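Local coordinates for SusD superfamily protein (Bacteroides fragilis NCTC 9343, PDB 3NQP) that probably binds glycans at the outer membrane and takes part in their uptake, as other members of the SusD family do, at residues F251-V254 with K258-A261. Numbering follows the deposited sequence.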
loop_
_atom_site.group_PDB
_atom_site.type_symbol
_atom_site.label_atom_id
_atom_site.label_comp_id
_atom_site.label_asym_id
_atom_site.label_seq_id
_atom_site.Cartn_x
_atom_site.Cartn_y
_atom_site.Cartn_z
ATOM N N PHE A 251 3.644 2.919 -18.115
ATOM C CA PHE A 251 3.751 2.832 -16.690
ATOM C C PHE A 251 3.982 4.174 -16.016
ATOM O O PHE A 251 3.326 4.471 -15.018
ATOM C CB PHE A 251 4.875 1.867 -16.336
ATOM C CG PHE A 251 5.027 1.579 -14.840
ATOM C CD1 PHE A 251 4.191 0.710 -14.203
ATOM C CD2 PHE A 251 6.076 2.157 -14.110
ATOM C CE1 PHE A 251 4.394 0.385 -12.855
ATOM C CE2 PHE A 251 6.280 1.842 -12.748
ATOM C CZ PHE A 251 5.421 0.984 -12.128
ATOM N N SER A 252 4.875 5.003 -16.549
ATOM C CA SER A 252 5.193 6.263 -15.856
ATOM C C SER A 252 3.987 7.200 -15.827
ATOM O O SER A 252 3.867 7.996 -14.925
ATOM C CB SER A 252 6.381 6.998 -16.480
ATOM O OG SER A 252 6.080 7.383 -17.808
ATOM N N GLN A 253 3.107 7.100 -16.821
ATOM C CA GLN A 253 1.935 7.985 -16.909
ATOM C C GLN A 253 0.952 7.658 -15.813
ATOM O O GLN A 253 0.029 8.453 -15.545
ATOM C CB GLN A 253 1.238 7.819 -18.269
ATOM C CG GLN A 253 1.965 8.521 -19.431
ATOM C CD GLN A 253 1.790 10.019 -19.337
ATOM O OE1 GLN A 253 2.476 10.674 -18.582
ATOM N NE2 GLN A 253 0.830 10.557 -20.087
ATOM N N VAL A 254 1.073 6.452 -15.246
ATOM C CA VAL A 254 0.172 6.071 -14.170
ATOM C C VAL A 254 0.337 7.071 -13.021
ATOM O O VAL A 254 -0.653 7.467 -12.411
ATOM C CB VAL A 254 0.358 4.586 -13.740
ATOM C CG1 VAL A 254 -0.426 4.304 -12.423
ATOM C CG2 VAL A 254 -0.060 3.631 -14.920
ATOM N N LYS A 258 0.824 15.225 -13.648
ATOM C CA LYS A 258 0.026 15.954 -14.640
ATOM C C LYS A 258 -0.971 15.021 -15.367
ATOM O O LYS A 258 -1.667 15.441 -16.272
ATOM C CB LYS A 258 0.948 16.692 -15.633
ATOM C CG LYS A 258 1.930 17.658 -14.970
ATOM C CD LYS A 258 1.314 19.018 -14.684
ATOM C CE LYS A 258 2.361 20.062 -14.230
ATOM N NZ LYS A 258 3.645 20.056 -15.041
ATOM N N ASN A 259 -1.096 13.769 -14.903
ATOM C CA ASN A 259 -2.052 12.824 -15.499
ATOM C C ASN A 259 -2.904 12.146 -14.415
ATOM O O ASN A 259 -3.228 10.968 -14.495
ATOM C CB ASN A 259 -1.300 11.779 -16.356
ATOM C CG ASN A 259 -2.261 10.899 -17.159
ATOM O OD1 ASN A 259 -3.277 11.383 -17.601
ATOM N ND2 ASN A 259 -1.970 9.606 -17.284
ATOM N N LYS A 260 -3.259 12.895 -13.387
ATOM C CA LYS A 260 -3.924 12.332 -12.214
ATOM C C LYS A 260 -5.309 11.846 -12.520
ATOM O O LYS A 260 -5.929 12.275 -13.483
ATOM C CB LYS A 260 -4.005 13.372 -11.066
ATOM C CG LYS A 260 -2.644 13.705 -10.501
ATOM C CD LYS A 260 -2.746 14.698 -9.340
ATOM C CE LYS A 260 -1.362 14.981 -8.706
ATOM N NZ LYS A 260 -1.661 15.675 -7.389
ATOM N N ALA A 261 -5.784 10.950 -11.689
ATOM C CA ALA A 261 -7.145 10.376 -11.814
ATOM C C ALA A 261 -7.391 9.781 -13.195
ATOM O O ALA A 261 -8.494 9.816 -13.728
ATOM C CB ALA A 261 -8.197 11.440 -11.471
#
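The backbone carbonyl of Gln253, in the short helix 251-255, is taken up by the side-chain amide of Asn259 in the loop that follows: Asn259 ND2 donates to Gln253 O at 2.9 Å, with an N-H...O angle of 156°. The acceptor lies close to the amide plane of Asn259, whereas the donor reaches the carbonyl from above its plane and not along a lone pair. Asn259 has CG anti to its backbone N (chi1 -172°), which extends the amide across to the helix. The same nitrogen packs against the aliphatic start of the Gln253 side chain, ND2 lying 3.8 Å from Gln253 CB.

Beyond CB the Gln253 chain bends at chi2 and crosses that of Asn259 at about a right angle, yet the two amide planes end only 13° apart. Their nitrogens, Gln253 NE2 and Asn259 ND2, are 4.1 Å from each other and form no bond. The polar end of Gln253 is engaged through OE1, which accepts from Asn256 ND2, and Asn256 in turn accepts from the backbone N of Lys258 through its own OD1. Asn262 ND2 bonds to the carbonyls of both Val254 and Asn259, a second link from helix to loop; Leu248 touches the side chains of Gln253 and Asn259.

The contact thus folds the start of the loop that leads to strand 265-269 back against the end of helix 251-255, at the protein surface. One side-chain-to-backbone bond joins the segments directly and neighbouring asparagines add further amide links, so neutral polar groups hold the loop to the helix, with no salt bridge between the two segments.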